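Local coordinates for protein putative succinylglutamate desuccinylase / aspartoacylase (Shewanella amazonensis, PDB 3FMC) that is a putative zinc-dependent hydrolase of the succinylglutamate desuccinylase/aspartoacylase family, probably acting on ester bonds, at residues E112-D123 with L221-L232. Sequence-based numbering, arbitrary orientation. Where two conformers were deposited one is given.
Sequences EVWYQEHSHLDD and LAEVASSHGREL
Tyr115 wedged against Leu221, Val224 and Ala225 forms the apolar half of a helix-helix packing contact at the periphery of the catalytic domain; the polar half of the contact is Arg230, which follows the C-prime residue of a Schellman motif and grips a loop. The case illustrates how the loops that follow two packed helices can be tied together by one arginine binding backbone carbonyls. The helical segments 112-118 and 221-227 cross at -60°, their axes 9.8 Å apart at closest approach. With CG anti to the backbone N (chi1 177°), the Tyr115 ring reaches across the interface; Ala225 CA lies over one face, 4.2 Å from the ring centroid in a CH-pi contact, while Ser119 CB sits against the opposite face. Val224 CG1 packs on Tyr115 CB at 3.6 Å, and Leu221 CD1 bridges obliquely to Trp114. Beyond the Tyr115 ring, His228 runs nearly parallel but slid aside, and Gln116 NE2 sits over a His228 face while bonding Glu112 OE2.

Gly229, with positive phi, ends helix 210-227, and Arg230 N bonds Ala225 O as part of the motif. Fully extended, the Arg230 side chain passes the edge of the Tyr115 ring, where Arg230 CD comes 3.2 Å from Tyr115 OH. Arg230 NH2 donates to Leu121 O at 2.9 Å, and NH1 adds a weak bond to Ser119 O. Were Arg230 an alanine, Asp123 would probably lose its salt-bridge mate, and Ser119 O and Leu121 O these donors. The carboxylate of Asp123 lies nearly coplanar with the guanidinium, and Arg230 NH2 meets Asp123 OD1 at 2.6 Å, nearly along the C-O axis.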
ATOM      1  N   GLU C 112       8.921  10.568  42.156  1.00 24.93           N
ATOM      2  CA  GLU C 112       9.489  10.688  43.502  1.00 27.21           C
ATOM      3  C   GLU C 112       9.247  12.119  44.010  1.00 27.22           C
ATOM      4  O   GLU C 112       8.700  12.298  45.081  1.00 27.60           O
ATOM      5  CB  GLU C 112      10.974  10.292  43.525  1.00 26.60           C
ATOM      6  CG  GLU C 112      11.655  10.467  44.900  1.00 31.52           C
ATOM      7  CD  GLU C 112      10.915   9.730  46.048  1.00 43.35           C
ATOM      8  OE1 GLU C 112      10.717   8.499  45.931  1.00 49.28           O
ATOM      9  OE2 GLU C 112      10.550  10.393  47.053  1.00 46.25           O
ATOM     10  N   VAL C 113       9.603  13.130  43.211  1.00 27.64           N
ATOM     11  CA  VAL C 113       9.388  14.536  43.585  1.00 26.76           C
ATOM     12  C   VAL C 113       7.922  14.858  43.717  1.00 25.41           C
ATOM     13  O   VAL C 113       7.505  15.518  44.653  1.00 23.47           O
ATOM     14  CB  VAL C 113      10.091  15.519  42.579  1.00 29.82           C
ATOM     15  CG1 VAL C 113       9.685  16.987  42.829  1.00 26.99           C
ATOM     16  CG2 VAL C 113      11.603  15.347  42.661  1.00 27.55           C
ATOM     17  N   TRP C 114       7.099  14.385  42.787  1.00 25.90           N
ATOM     18  CA  TRP C 114       5.665  14.630  42.887  1.00 23.94           C
ATOM     19  C   TRP C 114       5.155  14.021  44.199  1.00 23.47           C
ATOM     20  O   TRP C 114       4.363  14.630  44.917  1.00 23.87           O
ATOM     21  CB  TRP C 114       4.916  13.988  41.709  1.00 23.63           C
ATOM     22  CG  TRP C 114       3.479  14.345  41.661  1.00 20.90           C
ATOM     23  CD1 TRP C 114       2.913  15.304  40.864  1.00 21.98           C
ATOM     24  CD2 TRP C 114       2.391  13.761  42.422  1.00 22.51           C
ATOM     25  NE1 TRP C 114       1.559  15.339  41.067  1.00 24.49           N
ATOM     26  CE2 TRP C 114       1.215  14.428  42.035  1.00 21.25           C
ATOM     27  CE3 TRP C 114       2.308  12.743  43.402  1.00 22.74           C
ATOM     28  CZ2 TRP C 114      -0.030  14.119  42.567  1.00 24.33           C
ATOM     29  CZ3 TRP C 114       1.074  12.436  43.936  1.00 18.05           C
ATOM     30  CH2 TRP C 114      -0.088  13.130  43.520  1.00 25.96           C
ATOM     31  N   TYR C 115       5.593  12.787  44.488  1.00 23.35           N
ATOM     32  CA  TYR C 115       5.161  12.140  45.730  1.00 23.29           C
ATOM     33  C   TYR C 115       5.535  12.976  46.959  1.00 26.70           C
ATOM     34  O   TYR C 115       4.686  13.246  47.819  1.00 28.57           O
ATOM     35  CB  TYR C 115       5.720  10.730  45.852  1.00 23.39           C
ATOM     36  CG  TYR C 115       5.331  10.103  47.156  1.00 23.21           C
ATOM     37  CD1 TYR C 115       4.045   9.617  47.350  1.00 23.14           C
ATOM     38  CD2 TYR C 115       6.245  10.018  48.206  1.00 24.96           C
ATOM     39  CE1 TYR C 115       3.666   9.049  48.580  1.00 25.31           C
ATOM     40  CE2 TYR C 115       5.886   9.466  49.434  1.00 22.64           C
ATOM     41  CZ  TYR C 115       4.597   8.971  49.610  1.00 25.72           C
ATOM     42  OH  TYR C 115       4.217   8.394  50.806  1.00 29.59           O
ATOM     43  N   GLN C 116       6.796  13.384  47.044  1.00 30.14           N
ATOM     44  CA  GLN C 116       7.245  14.188  48.197  1.00 33.61           C
ATOM     45  C   GLN C 116       6.380  15.434  48.374  1.00 33.48           C
ATOM     46  O   GLN C 116       5.971  15.757  49.492  1.00 34.26           O
ATOM     47  CB  GLN C 116       8.744  14.518  48.117  1.00 34.82           C
ATOM     48  CG  GLN C 116       9.651  13.256  48.283  1.00 45.27           C
ATOM     49  CD  GLN C 116       9.373  12.446  49.589  1.00 55.53           C
ATOM     50  OE1 GLN C 116       9.177  13.012  50.670  1.00 68.44           O
ATOM     51  NE2 GLN C 116       9.364  11.125  49.473  1.00 59.89           N
ATOM     52  N   GLU C 117       6.047  16.083  47.267  1.00 34.14           N
ATOM     53  CA  GLU C 117       5.220  17.299  47.291  1.00 34.35           C
ATOM     54  C   GLU C 117       3.755  17.096  47.644  1.00 31.71           C
ATOM     55  O   GLU C 117       3.064  18.055  47.960  1.00 32.44           O
ATOM     56  CB  GLU C 117       5.355  18.024  45.953  1.00 35.31           C
ATOM     57  CG  GLU C 117       6.805  18.461  45.703  1.00 41.60           C
ATOM     58  CD  GLU C 117       7.052  19.174  44.385  1.00 42.73           C
ATOM     59  OE1 GLU C 117       6.192  19.110  43.469  1.00 57.53           O
ATOM     60  OE2 GLU C 117       8.149  19.787  44.276  1.00 55.49           O
ATOM     61  N   HIS C 118       3.263  15.858  47.588  1.00 29.79           N
ATOM     62  CA  HIS C 118       1.871  15.575  47.939  1.00 26.63           C
ATOM     63  C   HIS C 118       1.734  14.570  49.088  1.00 23.89           C
ATOM     64  O   HIS C 118       0.617  14.213  49.468  1.00 25.64           O
ATOM     65  CB  HIS C 118       1.139  15.008  46.713  1.00 27.24           C
ATOM     66  CG  HIS C 118       1.121  15.935  45.544  1.00 23.23           C
ATOM     67  ND1 HIS C 118       2.211  16.103  44.721  1.00 24.45           N
ATOM     68  CD2 HIS C 118       0.147  16.751  45.068  1.00 26.54           C
ATOM     69  CE1 HIS C 118       1.907  16.994  43.784  1.00 31.69           C
ATOM     70  NE2 HIS C 118       0.662  17.399  43.972  1.00 26.16           N
ATOM     71  N   SER C 119       2.856  14.124  49.658  1.00 27.69           N
ATOM     72  CA  SER C 119       2.814  13.023  50.648  1.00 32.29           C
ATOM     73  C   SER C 119       2.020  13.336  51.920  1.00 33.72           C
ATOM     74  O   SER C 119       1.557  12.424  52.598  1.00 34.49           O
ATOM     75  CB  SER C 119       4.221  12.530  51.002  1.00 33.78           C
ATOM     76  OG  SER C 119       4.991  13.546  51.582  1.00 34.05           O
ATOM     77  N   HIS C 120       1.849  14.623  52.215  1.00 35.87           N
ATOM     78  CA  HIS C 120       1.079  15.065  53.380  1.00 36.46           C
ATOM     79  C   HIS C 120      -0.415  14.879  53.194  1.00 37.65           C
ATOM     80  O   HIS C 120      -1.178  14.959  54.162  1.00 38.85           O
ATOM     81  CB  HIS C 120       1.346  16.532  53.632  1.00 38.00           C
ATOM     82  CG  HIS C 120       0.876  17.422  52.527  1.00 37.66           C
ATOM     83  ND1 HIS C 120       1.653  17.714  51.426  1.00 36.00           N
ATOM     84  CD2 HIS C 120      -0.296  18.072  52.346  1.00 37.71           C
ATOM     85  CE1 HIS C 120       0.978  18.514  50.620  1.00 32.79           C
ATOM     86  NE2 HIS C 120      -0.204  18.753  51.159  1.00 38.43           N
ATOM     87  N   LEU C 121      -0.844  14.641  51.957  1.00 35.65           N
ATOM     88  CA  LEU C 121      -2.257  14.419  51.652  1.00 32.88           C
ATOM     89  C   LEU C 121      -2.695  13.033  52.034  1.00 32.14           C
ATOM     90  O   LEU C 121      -1.896  12.110  52.023  1.00 34.11           O
ATOM     91  CB  LEU C 121      -2.512  14.610  50.148  1.00 34.59           C
ATOM     92  CG  LEU C 121      -2.218  16.005  49.601  1.00 36.09           C
ATOM     93  CD1 LEU C 121      -2.461  16.038  48.094  1.00 39.50           C
ATOM     94  CD2 LEU C 121      -3.122  16.989  50.312  1.00 33.22           C
ATOM     95  N   ASP C 122      -3.979  12.875  52.332  1.00 31.72           N
ATOM     96  CA  ASP C 122      -4.525  11.555  52.631  1.00 33.25           C
ATOM     97  C   ASP C 122      -4.601  10.776  51.316  1.00 34.01           C
ATOM     98  O   ASP C 122      -4.479  11.376  50.241  1.00 32.19           O
ATOM     99  CB  ASP C 122      -5.886  11.623  53.344  1.00 34.63           C
ATOM    100  CG  ASP C 122      -6.980  12.330  52.528  1.00 41.63           C
ATOM    101  OD1 ASP C 122      -7.564  13.302  53.049  1.00 60.17           O
ATOM    102  OD2 ASP C 122      -7.275  11.922  51.389  1.00 48.40           O
ATOM    103  N   ASP C 123      -4.778   9.459  51.405  1.00 32.03           N
ATOM    104  CA  ASP C 123      -4.794   8.607  50.206  1.00 32.19           C
ATOM    105  C   ASP C 123      -5.728   9.095  49.102  1.00 32.37           C
ATOM    106  O   ASP C 123      -5.274   9.290  47.981  1.00 30.79           O
ATOM    107  CB  ASP C 123      -5.116   7.152  50.554  1.00 33.37           C
ATOM    108  CG  ASP C 123      -3.973   6.443  51.289  1.00 35.10           C
ATOM    109  OD1 ASP C 123      -2.936   7.066  51.592  1.00 34.69           O
ATOM    110  OD2 ASP C 123      -4.138   5.239  51.557  1.00 42.14           O
ATOM    111  N   LEU C 221       4.103   5.131  41.129  1.00 18.17           N
ATOM    112  CA  LEU C 221       3.702   5.887  42.304  1.00 17.60           C
ATOM    113  C   LEU C 221       3.578   4.952  43.526  1.00 16.93           C
ATOM    114  O   LEU C 221       4.005   5.317  44.604  1.00 17.81           O
ATOM    115  CB  LEU C 221       2.334   6.570  42.090  1.00 19.10           C
ATOM    116  CG  LEU C 221       1.750   7.352  43.273  1.00 20.76           C
ATOM    117  CD1 LEU C 221       2.622   8.585  43.517  1.00 17.59           C
ATOM    118  CD2 LEU C 221       0.309   7.754  43.021  1.00 17.30           C
ATOM    119  N   ALA C 222       2.999   3.771  43.328  1.00 19.41           N
ATOM    120  CA  ALA C 222       2.821   2.786  44.409  1.00 20.68           C
ATOM    121  C   ALA C 222       4.194   2.338  44.892  1.00 22.84           C
ATOM    122  O   ALA C 222       4.412   2.185  46.116  1.00 25.83           O
ATOM    123  CB  ALA C 222       2.005   1.593  43.910  1.00 21.03           C
ATOM    124  N   GLU C 223       5.117   2.166  43.951  1.00 22.47           N
ATOM    125  CA  GLU C 223       6.522   1.777  44.256  1.00 22.62           C
ATOM    126  C   GLU C 223       7.205   2.831  45.090  1.00 21.36           C
ATOM    127  O   GLU C 223       7.874   2.534  46.089  1.00 22.87           O
ATOM    128  CB  GLU C 223       7.336   1.556  42.954  1.00 23.44           C
ATOM    129  CG  GLU C 223       6.941   0.313  42.167  1.00 24.22           C
ATOM    130  CD  GLU C 223       7.681   0.176  40.828  1.00 26.29           C
ATOM    131  OE1 GLU C 223       8.365   1.142  40.379  1.00 33.83           O
ATOM    132  OE2 GLU C 223       7.550  -0.919  40.223  1.00 29.08           O
ATOM    133  N   VAL C 224       7.074   4.082  44.651  1.00 22.45           N
ATOM    134  CA  VAL C 224       7.633   5.216  45.375  1.00 22.41           C
ATOM    135  C   VAL C 224       7.051   5.305  46.786  1.00 21.24           C
ATOM    136  O   VAL C 224       7.792   5.475  47.725  1.00 19.98           O
ATOM    137  CB  VAL C 224       7.438   6.537  44.608  1.00 23.02           C
ATOM    138  CG1 VAL C 224       7.727   7.762  45.513  1.00 23.60           C
ATOM    139  CG2 VAL C 224       8.329   6.506  43.307  1.00 21.97           C
ATOM    140  N   ALA C 225       5.733   5.219  46.922  1.00 22.49           N
ATOM    141  CA  ALA C 225       5.084   5.287  48.245  1.00 20.63           C
ATOM    142  C   ALA C 225       5.599   4.145  49.161  1.00 23.99           C
ATOM    143  O   ALA C 225       5.947   4.368  50.349  1.00 25.11           O
ATOM    144  CB  ALA C 225       3.553   5.264  48.093  1.00 19.82           C
ATOM    145  N   SER C 226       5.671   2.921  48.612  1.00 24.82           N
ATOM    146  CA  SER C 226       6.184   1.741  49.374  1.00 24.20           C
ATOM    147  C   SER C 226       7.640   1.899  49.809  1.00 25.50           C
ATOM    148  O   SER C 226       8.045   1.418  50.877  1.00 24.53           O
ATOM    149  CB  SER C 226       6.048   0.445  48.556  1.00 25.07           C
ATOM    150  OG  SER C 226       4.678   0.190  48.331  1.00 24.21           O
ATOM    151  N   SER C 227       8.461   2.529  48.971  1.00 26.44           N
ATOM    152  CA  SER C 227       9.844   2.775  49.353  1.00 26.91           C
ATOM    153  C   SER C 227       9.886   3.676  50.610  1.00 29.23           C
ATOM    154  O   SER C 227      10.882   3.650  51.344  1.00 31.22           O
ATOM    155  CB  SER C 227      10.654   3.397  48.199  1.00 26.99           C
ATOM    156  OG  SER C 227      10.324   4.765  48.049  1.00 24.25           O
ATOM    157  N   HIS C 228       8.828   4.454  50.844  1.00 26.22           N
ATOM    158  CA  HIS C 228       8.708   5.283  52.052  1.00 28.41           C
ATOM    159  C   HIS C 228       7.818   4.664  53.119  1.00 27.80           C
ATOM    160  O   HIS C 228       7.381   5.359  54.039  1.00 27.27           O
ATOM    161  CB  HIS C 228       8.181   6.680  51.700  1.00 29.10           C
ATOM    162  CG  HIS C 228       9.136   7.445  50.863  1.00 31.82           C
ATOM    163  ND1 HIS C 228       8.984   7.572  49.501  1.00 36.44           N
ATOM    164  CD2 HIS C 228      10.318   8.023  51.169  1.00 33.28           C
ATOM    165  CE1 HIS C 228      10.015   8.235  49.011  1.00 31.92           C
ATOM    166  NE2 HIS C 228      10.847   8.505  49.999  1.00 39.28           N
ATOM    167  N   GLY C 229       7.546   3.363  53.018  1.00 26.98           N
ATOM    168  CA  GLY C 229       6.699   2.688  54.003  1.00 26.16           C
ATOM    169  C   GLY C 229       5.239   3.075  54.004  1.00 27.06           C
ATOM    170  O   GLY C 229       4.558   2.923  55.030  1.00 24.49           O
ATOM    171  N   ARG C 230       4.742   3.582  52.872  1.00 23.68           N
ATOM    172  CA  ARG C 230       3.328   3.925  52.729  1.00 22.79           C
ATOM    173  C   ARG C 230       2.691   3.070  51.634  1.00 23.60           C
ATOM    174  O   ARG C 230       3.190   2.967  50.514  1.00 23.90           O
ATOM    175  CB  ARG C 230       3.120   5.398  52.412  1.00 22.91           C
ATOM    176  CG  ARG C 230       1.663   5.734  52.189  1.00 23.20           C
ATOM    177  CD  ARG C 230       1.504   7.211  52.071  1.00 28.65           C
ATOM    178  NE  ARG C 230       0.126   7.634  51.858  1.00 31.34           N
ATOM    179  CZ  ARG C 230      -0.222   8.911  51.714  1.00 23.72           C
ATOM    180  NH1 ARG C 230       0.695   9.864  51.776  1.00 32.97           N
ATOM    181  NH2 ARG C 230      -1.492   9.234  51.534  1.00 31.99           N
ATOM    182  N   GLU C 231       1.602   2.427  52.002  1.00 22.21           N
ATOM    183  CA  GLU C 231       0.944   1.550  51.115  1.00 24.06           C
ATOM    184  C   GLU C 231      -0.216   2.286  50.485  1.00 23.51           C
ATOM    185  O   GLU C 231      -1.190   2.617  51.146  1.00 24.22           O
ATOM    186  CB  GLU C 231       0.503   0.269  51.863  1.00 22.81           C
ATOM    187  CG  GLU C 231      -0.480  -0.593  51.107  1.00 29.73           C
ATOM    188  CD  GLU C 231       0.064  -1.243  49.839  1.00 30.17           C
ATOM    189  OE1 GLU C 231       1.279  -1.187  49.577  1.00 32.79           O
ATOM    190  OE2 GLU C 231      -0.762  -1.862  49.116  1.00 35.42           O
ATOM    191  N   LEU C 232      -0.080   2.566  49.194  0.50 21.79           N
ATOM    192  CA  LEU C 232      -1.147   3.176  48.414  0.50 20.60           C
ATOM    193  C   LEU C 232      -1.873   2.121  47.598  0.50 20.60           C
ATOM    194  O   LEU C 232      -3.089   2.154  47.485  0.50 22.58           O
ATOM    195  CB  LEU C 232      -0.585   4.207  47.439  0.50 19.80           C
ATOM    196  CG  LEU C 232       0.023   5.480  48.007  0.50 19.43           C
ATOM    197  CD1 LEU C 232       0.633   6.271  46.869  0.50 19.97           C
ATOM    198  CD2 LEU C 232      -1.044   6.268  48.723  0.50 19.94           C
TER
HETATM  199  O   HOH W   1      -1.419   4.698  52.772  1.00 38.95           O
HETATM  200  O   HOH W   2      -4.053   2.038  50.681  1.00 56.06           O